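Local coordinates for protein dihydrocoumarin hydrolase, AncDHCH1 (Pseudomonas sp., PDB 6C2C) that probably hydrolyses the lactone dihydrocoumarin at a two-zinc site of the metallo-beta-lactamase type, at residues A[205-210]-A[244-249]; A[43-48]-A[238-243]. All blocks are in the same frame, centred on the assembly; numbering follows the deposited sequence.

Interaction 1: A[205-210]-A[244-249]; sequences HTPGHT and FDSDSK. With ZN (zinc ion), chain D.
ND1 of His-205 donates a nearly straight hydrogen bond, 2.7 Å long, to OD1 of Asp-245. The acceptor sits in the plane of the imidazole, while the carboxylate is turned 86° against that plane and offers its anti lone pair, the one directed away from OD2. OD2 is used as well: it accepts from the backbone N of Ile-242, and the two bonds, one on each oxygen, together restrain the rotation of the carboxylate. In His-205 CG is anti to the backbone N (chi1 180°), and chi2 of 65° turns ND1 to Asp-245 and NE2 to a zinc ion, 2.3 Å away. His-119, His-121 and Asp-226 complete the protein ligands of this metal, together with two waters; one of them, 2.2 Å from the zinc, lies in the imidazole plane. Beside the ring, CB of Phe-244 comes within 3.8 Å of His-205 CE1. The backbones are tied one residue along, where Ser-246 N donates to His-205 O at 2.8 Å from above the carbonyl plane. Ser-246 OG touches the start of the turn that follows, 3.7 Å from CD of Pro-207. That type I turn, Thr-206 to His-209, is held by Asp-147, whose OD1 accepts from both Thr-206 OG1 and Gly-208 N. The arrangement is a metal-ligand histidine with a second-shell carboxylate: with NE2 on the zinc and ND1 on Asp-245, the ring is held at two points against turning about its CB-CG bond, and a carboxylate at ND1 would be expected to enrich the electron density that NE2 gives to the metal.

Interaction 2: A[43-48]-A[238-243]; sequences KLLNQP and PSVTIQ
The amide of Asn-46 meets Thr-241 edge-on: ND2 sends a nearly straight hydrogen bond, lying in the amide plane, to OG1 of Thr-241 at 3.0 Å. The carbonyl carbon C of Ile-242 lies over one face of the same amide, 3.5 Å from ND2 of Asn-46. A second amide, that of Gln-47, is met over one face by both methyls of Val-240, with CG1 3.8 Å above CD and CG2 closer to OE1. Gln-47 takes the crowded position at chi1 (73°) and then runs extended, which carries its amide alongside Val-240; its NE2 donates to Thr-52 OG1 in the next helix. The third amide, Gln-243, lies nearly parallel to that of Asn-46, but it is modelled in two conformers, so its bond from Lys-43 NZ is doubtful. The backbones are firmer. Just past helix 41-44, Leu-45 and Ile-242 form a single antiparallel bridge as a non-hydrogen-bonded pair, flanked by Asn-46 N to Thr-241 O at 2.8 Å and Gln-243 N to Leu-44 O at 2.9 Å. This single bridge joins the end of the helix to the loop that precedes helix 248-265. Asn-46 is also the centre of an inverse gamma turn, whose Gln-47 N to Leu-45 O bond is weak, and a water carries the link onward by donating to Asn-46 O while accepting from Thr-241 N. Apolar groups pack beside the bridge. CD2 of Leu-45 touches Val-240 CG1 at 4.1 Å and, almost as near, Ile-242 CD1, with Val-233 of helix 231-234 against Leu-45 and Val-240. CB of Leu-44 rests 3.9 Å from CG1 of Ile-242.

In the fold
From the N terminus the chain first lays down 43-48, the end of helix 41-44 and the link to helix 49-58, and these residues wait nearly 200 positions for their partner. Next comes 205-210, the loop between strands 197-201 and 210-216. The chain then supplies both remaining partners without a break: 238-243 closes interaction 2, and 244-249 closes interaction 1 over the shorter loop. The two closures cross rather than nest. They touch at two places: Phe-244 CZ is 3.6 Å from Leu-44 CD1, and Ser-248 O is 3.3 Å from Thr-241 CG2. They tie the loop between helices 231-234 and 248-265 to the zinc-ligand loop 205-210 (interaction 1) and to the end of helix 41-44 (interaction 2).

Interaction 1: A[205-210]-A[244-249]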
loop_
_atom_site.group_PDB
_atom_site.type_symbol
_atom_site.label_atom_id
_atom_site.label_comp_id
_atom_site.label_asym_id
_atom_site.label_seq_id
_atom_site.Cartn_x
_atom_site.Cartn_y
_atom_site.Cartn_z
ATOM N N HIS A 205 6.083 -3.964 -11.132
ATOM C CA HIS A 205 5.274 -2.762 -10.991
ATOM C C HIS A 205 6.171 -1.498 -11.018
ATOM O O HIS A 205 5.820 -0.508 -11.552
ATOM C CB HIS A 205 4.443 -2.826 -9.728
ATOM C CG HIS A 205 3.597 -1.633 -9.503
ATOM N ND1 HIS A 205 2.569 -1.279 -10.332
ATOM C CD2 HIS A 205 3.634 -0.710 -8.534
ATOM C CE1 HIS A 205 2.016 -0.187 -9.875
ATOM N NE2 HIS A 205 2.657 0.183 -8.800
ATOM N N THR A 206 7.309 -1.646 -10.352
ATOM C CA THR A 206 8.439 -0.735 -10.498
ATOM C C THR A 206 9.696 -1.596 -10.524
ATOM O O THR A 206 9.664 -2.737 -10.072
ATOM C CB THR A 206 8.505 0.282 -9.351
ATOM O OG1 THR A 206 8.826 -0.409 -8.125
ATOM C CG2 THR A 206 7.207 1.086 -9.239
ATOM N N PRO A 207 10.850 -1.026 -10.903
ATOM C CA PRO A 207 12.074 -1.819 -10.994
ATOM C C PRO A 207 12.505 -2.475 -9.696
ATOM O O PRO A 207 13.118 -3.553 -9.729
ATOM C CB PRO A 207 13.107 -0.785 -11.468
ATOM C CG PRO A 207 12.299 0.211 -12.257
ATOM C CD PRO A 207 10.952 0.307 -11.531
ATOM N N GLY A 208 12.200 -1.832 -8.555
ATOM C CA GLY A 208 12.548 -2.380 -7.246
ATOM C C GLY A 208 11.345 -2.699 -6.379
ATOM O O GLY A 208 11.519 -2.742 -5.152
ATOM N N HIS A 209 10.193 -3.028 -6.992
ATOM C CA HIS A 209 9.019 -3.289 -6.164
ATOM C C HIS A 209 9.304 -4.498 -5.265
ATOM O O HIS A 209 9.828 -5.525 -5.718
ATOM C CB HIS A 209 7.787 -3.524 -7.050
ATOM C CG HIS A 209 6.524 -3.707 -6.235
ATOM N ND1 HIS A 209 6.237 -4.910 -5.603
ATOM C CD2 HIS A 209 5.540 -2.844 -5.900
ATOM C CE1 HIS A 209 5.091 -4.761 -4.924
ATOM N NE2 HIS A 209 4.652 -3.535 -5.099
ATOM N N THR A 210 8.969 -4.361 -3.961
ATOM C CA THR A 210 9.359 -5.315 -2.943
ATOM C C THR A 210 8.128 -5.654 -2.100
ATOM O O THR A 210 7.350 -4.757 -1.722
ATOM C CB THR A 210 10.502 -4.741 -2.059
ATOM O OG1 THR A 210 11.628 -4.453 -2.916
ATOM C CG2 THR A 210 10.919 -5.784 -0.962
ATOM N N PHE A 244 -0.023 1.873 -14.589
ATOM C CA PHE A 244 0.940 2.263 -13.570
ATOM C C PHE A 244 2.152 1.330 -13.499
ATOM O O PHE A 244 3.123 1.675 -12.831
ATOM C CB PHE A 244 0.277 2.287 -12.184
ATOM C CG PHE A 244 -0.891 3.222 -12.059
ATOM C CD1 PHE A 244 -0.848 4.507 -12.596
ATOM C CD2 PHE A 244 -2.046 2.803 -11.374
ATOM C CE1 PHE A 244 -1.917 5.362 -12.450
ATOM C CE2 PHE A 244 -3.112 3.663 -11.231
ATOM C CZ PHE A 244 -3.030 4.947 -11.744
ATOM N N ASP A 245 2.090 0.133 -14.060
ATOM C CA ASP A 245 3.222 -0.789 -14.021
ATOM C C ASP A 245 4.365 -0.284 -14.878
ATOM O O ASP A 245 4.152 0.037 -16.046
ATOM C CB ASP A 245 2.823 -2.173 -14.558
ATOM C CG ASP A 245 1.797 -2.881 -13.673
ATOM O OD1 ASP A 245 1.836 -2.760 -12.430
ATOM O OD2 ASP A 245 0.960 -3.615 -14.245
ATOM N N SER A 246 5.587 -0.249 -14.325
ATOM C CA SER A 246 6.767 0.002 -15.175
ATOM C C SER A 246 6.990 -1.090 -16.229
ATOM O O SER A 246 7.372 -0.796 -17.370
ATOM C CB SER A 246 8.018 0.135 -14.289
ATOM O OG SER A 246 7.964 1.344 -13.541
ATOM N N ASP A 247 6.885 -2.351 -15.838
ATOM C CA ASP A 247 7.035 -3.522 -16.716
ATOM C C ASP A 247 5.794 -4.395 -16.491
ATOM O O ASP A 247 5.699 -5.104 -15.471
ATOM C CB ASP A 247 8.336 -4.247 -16.385
ATOM C CG ASP A 247 8.568 -5.477 -17.232
ATOM O OD1 ASP A 247 7.618 -6.003 -17.857
ATOM O OD2 ASP A 247 9.757 -5.923 -17.290
ATOM N N SER A 248 4.841 -4.336 -17.440
ATOM C CA SER A 248 3.581 -5.025 -17.191
ATOM C C SER A 248 3.736 -6.535 -17.281
ATOM O O SER A 248 3.025 -7.256 -16.579
ATOM C CB SER A 248 2.489 -4.528 -18.129
ATOM O OG SER A 248 2.885 -4.632 -19.467
ATOM N N LYS A 249 4.643 -7.056 -18.123
ATOM C CA LYS A 249 4.853 -8.497 -18.152
ATOM C C LYS A 249 5.366 -9.009 -16.809
ATOM O O LYS A 249 4.852 -9.990 -16.257
ATOM C CB LYS A 249 5.842 -8.860 -19.263
ATOM C CG LYS A 249 6.200 -10.307 -19.297
ATOM C CD LYS A 249 7.376 -10.557 -20.256
ATOM C CE LYS A 249 7.692 -12.055 -20.332
ATOM N NZ LYS A 249 9.018 -12.353 -20.981
HETATM ZN ZN ZN D . 2.140 1.885 -7.304
HETATM O O HOH W 1 1.166 3.238 -6.425
HETATM O O HOH W 2 0.573 2.132 -8.873
#

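Interaction 2: A[43-48]-A[238-243]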
loop_
_atom_site.group_PDB
_atom_site.type_symbol
_atom_site.label_atom_id
_atom_site.label_comp_id
_atom_site.label_asym_id
_atom_site.label_seq_id
_atom_site.Cartn_x
_atom_site.Cartn_y
_atom_site.Cartn_z
ATOM N N LYS A 43 -10.042 3.027 -18.006
ATOM C CA LYS A 43 -8.976 3.534 -18.827
ATOM C C LYS A 43 -7.578 3.019 -18.458
ATOM O O LYS A 43 -6.803 2.761 -19.306
ATOM C CB LYS A 43 -8.989 5.029 -18.723
ATOM C CG LYS A 43 -8.175 5.745 -19.760
ATOM C CD LYS A 43 -6.732 5.935 -19.370
ATOM C CE LYS A 43 -5.862 6.229 -20.589
ATOM N NZ LYS A 43 -5.978 5.166 -21.574
ATOM N N LEU A 44 -7.314 2.873 -17.170
ATOM C CA LEU A 44 -5.984 2.493 -16.709
ATOM C C LEU A 44 -5.680 1.006 -16.916
ATOM O O LEU A 44 -4.517 0.637 -17.132
ATOM C CB LEU A 44 -5.847 2.851 -15.221
ATOM C CG LEU A 44 -5.862 4.332 -14.907
ATOM C CD1 LEU A 44 -6.185 4.489 -13.434
ATOM C CD2 LEU A 44 -4.529 4.923 -15.234
ATOM N N LEU A 45 -6.672 0.110 -16.767
ATOM C CA LEU A 45 -6.395 -1.306 -16.963
ATOM C C LEU A 45 -6.115 -1.611 -18.435
ATOM O O LEU A 45 -6.703 -1.001 -19.333
ATOM C CB LEU A 45 -7.556 -2.183 -16.466
ATOM C CG LEU A 45 -7.735 -2.192 -14.934
ATOM C CD1 LEU A 45 -9.048 -2.877 -14.569
ATOM C CD2 LEU A 45 -6.581 -2.987 -14.315
ATOM N N ASN A 46 -5.235 -2.579 -18.667
ATOM C CA ASN A 46 -4.739 -2.870 -20.025
ATOM C C ASN A 46 -5.595 -3.951 -20.672
ATOM O O ASN A 46 -5.172 -5.082 -20.940
ATOM C CB ASN A 46 -3.266 -3.275 -19.981
ATOM C CG ASN A 46 -2.351 -2.094 -19.754
ATOM O OD1 ASN A 46 -2.606 -0.988 -20.203
ATOM N ND2 ASN A 46 -1.265 -2.331 -19.022
ATOM N N GLN A 47 -6.871 -3.603 -20.802
ATOM C CA GLN A 47 -7.844 -4.420 -21.517
ATOM C C GLN A 47 -8.995 -3.505 -21.914
ATOM O O GLN A 47 -9.053 -2.347 -21.509
ATOM C CB GLN A 47 -8.322 -5.597 -20.645
ATOM C CG GLN A 47 -9.258 -5.122 -19.517
ATOM C CD GLN A 47 -9.836 -6.301 -18.769
ATOM O OE1 GLN A 47 -9.539 -7.467 -19.077
ATOM N NE2 GLN A 47 -10.665 -6.011 -17.756
ATOM N N PRO A 48 -9.880 -3.961 -22.798
ATOM C CA PRO A 48 -10.929 -3.066 -23.299
ATOM C C PRO A 48 -11.864 -2.659 -22.176
ATOM O O PRO A 48 -12.185 -3.502 -21.321
ATOM C CB PRO A 48 -11.649 -3.909 -24.364
ATOM C CG PRO A 48 -10.690 -5.035 -24.719
ATOM C CD PRO A 48 -9.882 -5.286 -23.432
ATOM N N PRO A 238 -5.717 -12.663 -13.184
ATOM C CA PRO A 238 -4.460 -12.032 -12.763
ATOM C C PRO A 238 -3.624 -11.566 -13.923
ATOM O O PRO A 238 -2.673 -10.819 -13.702
ATOM C CB PRO A 238 -3.737 -13.129 -11.996
ATOM C CG PRO A 238 -4.781 -14.059 -11.575
ATOM C CD PRO A 238 -5.908 -13.985 -12.574
ATOM N N SER A 239 -3.967 -11.934 -15.162
ATOM C CA SER A 239 -3.131 -11.466 -16.261
ATOM C C SER A 239 -3.373 -10.006 -16.628
ATOM O O SER A 239 -2.551 -9.423 -17.354
ATOM C CB SER A 239 -3.374 -12.370 -17.481
ATOM O OG SER A 239 -4.564 -11.934 -18.153
ATOM N N VAL A 240 -4.459 -9.390 -16.187
ATOM C CA VAL A 240 -4.758 -8.019 -16.588
ATOM C C VAL A 240 -3.827 -7.089 -15.826
ATOM O O VAL A 240 -3.773 -7.144 -14.594
ATOM C CB VAL A 240 -6.226 -7.653 -16.303
ATOM C CG1 VAL A 240 -6.542 -6.250 -16.830
ATOM C CG2 VAL A 240 -7.185 -8.702 -16.881
ATOM N N THR A 241 -3.085 -6.254 -16.547
ATOM C CA THR A 241 -2.137 -5.321 -15.971
ATOM C C THR A 241 -2.699 -3.898 -16.007
ATOM O O THR A 241 -3.842 -3.639 -16.435
ATOM C CB THR A 241 -0.790 -5.472 -16.710
ATOM O OG1 THR A 241 -0.984 -5.126 -18.103
ATOM C CG2 THR A 241 -0.260 -6.897 -16.601
ATOM N N ILE A 242 -1.894 -2.938 -15.538
ATOM C CA ILE A 242 -2.350 -1.559 -15.423
ATOM C C ILE A 242 -1.257 -0.620 -15.919
ATOM O O ILE A 242 -0.056 -0.952 -15.892
ATOM C CB ILE A 242 -2.784 -1.259 -13.944
ATOM C CG1 ILE A 242 -3.608 0.020 -13.815
ATOM C CG2 ILE A 242 -1.551 -1.235 -12.963
ATOM C CD1 ILE A 242 -4.414 0.014 -12.433
ATOM N N GLN A 243 -1.687 0.556 -16.366
ATOM C CA GLN A 243 -0.726 1.500 -16.926
ATOM C C GLN A 243 0.325 1.907 -15.898
ATOM O O GLN A 243 1.459 2.232 -16.288
ATOM C CB GLN A 243 -1.451 2.728 -17.488
ATOM C CG GLN A 243 -2.192 2.448 -18.812
ATOM C CD GLN A 243 -2.887 3.683 -19.345
ATOM O OE1 GLN A 243 -4.019 3.625 -19.813
ATOM N NE2 GLN A 243 -2.193 4.807 -19.299
HETATM O O HOH W 3 -3.520 -6.839 -19.572
HETATM O O HOH W 4 -4.519 1.225 -20.446
#